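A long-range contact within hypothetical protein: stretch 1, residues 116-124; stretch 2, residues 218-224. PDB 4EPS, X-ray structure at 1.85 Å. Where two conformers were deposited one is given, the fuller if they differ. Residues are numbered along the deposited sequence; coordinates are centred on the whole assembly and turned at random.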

# COMPACT_ATOMS: atom_id res chain seq x y z
N GLY A 116 54.86 -14.26 -8.24
CA GLY A 116 54.57 -15.66 -8.57
C GLY A 116 53.27 -16.21 -8.01
O GLY A 116 52.97 -17.40 -8.19
N TRP A 117 52.46 -15.36 -7.34
CA TRP A 117 51.20 -15.81 -6.73
C TRP A 117 50.22 -16.28 -7.80
O TRP A 117 49.84 -15.50 -8.67
CB TRP A 117 50.60 -14.70 -5.84
CG TRP A 117 49.54 -15.18 -4.89
CD1 TRP A 117 48.20 -14.97 -4.99
CD2 TRP A 117 49.75 -15.91 -3.67
NE1 TRP A 117 47.55 -15.54 -3.91
CE2 TRP A 117 48.48 -16.12 -3.09
CE3 TRP A 117 50.90 -16.40 -3.01
CZ2 TRP A 117 48.32 -16.80 -1.87
CZ3 TRP A 117 50.73 -17.09 -1.81
CH2 TRP A 117 49.46 -17.28 -1.25
N GLU A 118 49.85 -17.56 -7.74
CA GLU A 118 48.94 -18.17 -8.71
C GLU A 118 47.52 -18.11 -8.19
O GLU A 118 47.18 -18.76 -7.20
CB GLU A 118 49.36 -19.62 -9.03
CG GLU A 118 50.77 -19.74 -9.59
CD GLU A 118 51.24 -21.16 -9.84
OE1 GLU A 118 51.18 -21.99 -8.90
OE2 GLU A 118 51.71 -21.44 -10.97
N LEU A 119 46.70 -17.31 -8.83
CA LEU A 119 45.32 -17.12 -8.46
C LEU A 119 44.43 -17.88 -9.42
O LEU A 119 44.63 -17.83 -10.63
CB LEU A 119 45.08 -15.61 -8.56
CG LEU A 119 44.00 -14.98 -7.76
CD1 LEU A 119 44.26 -15.12 -6.26
CD2 LEU A 119 43.91 -13.55 -8.14
N THR A 120 43.47 -18.64 -8.88
CA THR A 120 42.52 -19.38 -9.71
C THR A 120 41.14 -18.73 -9.58
O THR A 120 40.91 -17.90 -8.70
CB THR A 120 42.46 -20.87 -9.32
OG1 THR A 120 41.65 -21.00 -8.15
CG2 THR A 120 43.86 -21.51 -9.15
N THR A 121 40.21 -19.14 -10.44
CA THR A 121 38.86 -18.59 -10.42
C THR A 121 37.92 -19.47 -9.58
O THR A 121 36.70 -19.27 -9.62
CB THR A 121 38.37 -18.39 -11.85
OG1 THR A 121 38.47 -19.63 -12.55
CG2 THR A 121 39.13 -17.27 -12.60
N GLU A 122 38.48 -20.42 -8.79
CA GLU A 122 37.69 -21.30 -7.90
C GLU A 122 37.77 -20.73 -6.47
O GLU A 122 38.76 -20.95 -5.76
CB GLU A 122 38.19 -22.76 -7.99
CG GLU A 122 37.74 -23.46 -9.27
CD GLU A 122 36.23 -23.53 -9.47
OE1 GLU A 122 35.52 -23.95 -8.53
OE2 GLU A 122 35.76 -23.11 -10.55
N GLN A 123 36.80 -19.87 -6.12
CA GLN A 123 36.83 -19.16 -4.83
C GLN A 123 35.47 -19.23 -4.12
O GLN A 123 35.19 -18.39 -3.27
CB GLN A 123 37.23 -17.67 -5.09
CG GLN A 123 38.65 -17.47 -5.68
CD GLN A 123 38.90 -16.03 -6.09
OE1 GLN A 123 38.38 -15.10 -5.48
NE2 GLN A 123 39.78 -15.83 -7.09
N SER A 124 34.64 -20.23 -4.47
CA SER A 124 33.23 -20.35 -4.05
C SER A 124 33.01 -20.66 -2.56
O SER A 124 31.87 -20.61 -2.11
CB SER A 124 32.50 -21.38 -4.91
OG SER A 124 33.08 -22.66 -4.73
N TYR A 218 28.65 -10.95 -4.98
CA TYR A 218 29.69 -11.90 -5.36
C TYR A 218 31.02 -11.21 -5.35
O TYR A 218 31.11 -10.06 -5.80
CB TYR A 218 29.43 -12.48 -6.76
CG TYR A 218 28.15 -13.28 -6.86
CD1 TYR A 218 26.92 -12.63 -7.03
CD2 TYR A 218 28.15 -14.67 -6.73
CE1 TYR A 218 25.73 -13.36 -7.14
CE2 TYR A 218 26.96 -15.40 -6.83
CZ TYR A 218 25.76 -14.74 -7.04
OH TYR A 218 24.58 -15.43 -7.11
N ARG A 219 32.06 -11.90 -4.86
CA ARG A 219 33.43 -11.36 -4.76
C ARG A 219 34.40 -12.29 -5.42
O ARG A 219 34.28 -13.51 -5.29
CB ARG A 219 33.81 -11.09 -3.29
CG ARG A 219 32.89 -10.04 -2.66
CD ARG A 219 33.47 -9.35 -1.44
NE ARG A 219 33.44 -10.17 -0.24
CZ ARG A 219 32.46 -10.19 0.66
NH1 ARG A 219 31.37 -9.44 0.48
NH2 ARG A 219 32.54 -10.97 1.72
N LEU A 220 35.36 -11.74 -6.16
CA LEU A 220 36.34 -12.55 -6.85
C LEU A 220 37.68 -11.85 -6.84
O LEU A 220 37.78 -10.75 -7.38
CB LEU A 220 35.88 -12.79 -8.31
CG LEU A 220 36.80 -13.65 -9.18
CD1 LEU A 220 36.65 -15.14 -8.79
CD2 LEU A 220 36.43 -13.49 -10.63
N LEU A 221 38.70 -12.49 -6.26
CA LEU A 221 40.05 -11.94 -6.31
C LEU A 221 40.61 -12.07 -7.73
O LEU A 221 40.39 -13.10 -8.38
CB LEU A 221 40.99 -12.67 -5.33
CG LEU A 221 40.63 -12.53 -3.85
CD1 LEU A 221 41.27 -13.67 -3.06
CD2 LEU A 221 41.04 -11.16 -3.31
N ARG A 222 41.30 -11.01 -8.21
CA ARG A 222 41.91 -10.94 -9.55
C ARG A 222 43.31 -10.38 -9.44
O ARG A 222 43.62 -9.65 -8.50
CB ARG A 222 41.07 -10.05 -10.50
CG ARG A 222 39.59 -10.50 -10.73
CD ARG A 222 39.48 -11.79 -11.53
NE ARG A 222 40.03 -11.65 -12.89
CZ ARG A 222 40.47 -12.66 -13.63
NH1 ARG A 222 40.48 -13.90 -13.14
NH2 ARG A 222 40.94 -12.44 -14.86
N LYS A 223 44.18 -10.76 -10.38
CA LYS A 223 45.54 -10.22 -10.37
C LYS A 223 45.50 -8.73 -10.70
O LYS A 223 44.74 -8.32 -11.58
CB LYS A 223 46.44 -10.96 -11.35
CG LYS A 223 46.93 -12.30 -10.82
CD LYS A 223 47.72 -13.03 -11.89
CE LYS A 223 48.30 -14.31 -11.37
NZ LYS A 223 48.94 -15.11 -12.46
N PRO A 224 46.28 -7.88 -10.00
CA PRO A 224 46.30 -6.45 -10.36
C PRO A 224 46.71 -6.26 -11.82
O PRO A 224 47.49 -7.05 -12.36
CB PRO A 224 47.35 -5.87 -9.41
CG PRO A 224 47.36 -6.82 -8.25
CD PRO A 224 47.21 -8.17 -8.89
O HOH W 1 47.25 -17.30 -11.92
O HOH W 2 40.57 -14.95 -10.41

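Stretch 2 enters this contact as a β-strand, residues 218 to 222, while stretch 1 lies beside it without regular secondary structure. The nearest CA atoms across the contact are about 7 Å apart, Gln-123 CA to Leu-220 CA at 6.9 Å and Leu-119 CA to Arg-222 CA at 7.1 Å, so the connection is made by side chains, which reach the opposing backbone and touch one another, together with two waters. The two stretches bury 419 Å² between them, both sides summed.

Tyr-218 is out of reach, and Arg-219 barely takes part, since the end of its long side chain leads away and finds its hydrogen bonds elsewhere. Contact begins properly at Leu-220. Its CA-to-CB bond points sideways, but chi1 in t and chi2 in p bring the end of the side chain nearer to stretch 1, where CD1 lies 3.6 Å from Gln-123 NE2 and 4.2 Å from Thr-121 O. A branched aliphatic side chain suits this buried position, packing over the flat face of the glutamine amide, where no hydrogen-bonding group points, so it needs no polar partner.

Leu-221 is the centre of the arrangement. Gln-123 directs its CA-to-CB bond toward the strand, and with chi1 in m and chi2 in t its amide reaches the backbone of this one residue. Leu-221 N donates to Gln-123 OE1 at 2.7 Å, and Gln-123 NE2 donates to Leu-221 O at 3.1 Å; both bonds are nearly straight. A carboxamide carries an acceptor and a donor side by side, so it can satisfy both the NH and the CO of a strand residue, much as a neighbouring strand would. The second hydrogen of NE2 is used as well: it is donated to Thr-120 O at 2.9 Å, which ties the amide back to its own stretch. For a buried glutamine this is an economical solution. The CA-to-CB bond of Leu-221 also points toward stretch 1, and its CB makes an apolar contact with Leu-119 CD2 at 4.1 Å.

Arg-222 starts with its CA-to-CB bond directed away, yet three successive m rotamers fold the chain so that its end comes nearer. NH1 lies 3.7 Å from Thr-121 CG2, an oblique approach to the guanidinium, and donates to water 2 at 2.9 Å. That water donates to Leu-221 O at 2.8 Å and, weakly, to Thr-120 O at 3.4 Å, so it links the stretches beside the glutamine clamp. The backbone of Arg-222 matters too, for Leu-119, whose CA-to-CB bond points toward stretch 2, sets CD2 3.5 Å from Arg-222 C.

Lys-223, beyond the strand, is exposed but far from idle. Its CG lies 4.2 Å from Leu-119 CD2, and its extended chain, with chi2 to chi4 all in t, carries CE to 3.3 Å from Trp-117 O. NZ donates to water 1 at 2.8 Å, which in turn donates to Leu-119 O at 3.0 Å. Lysine thus combines an aliphatic stem for packing with a charged end that can remain hydrated. At Pro-224 the contact has ended.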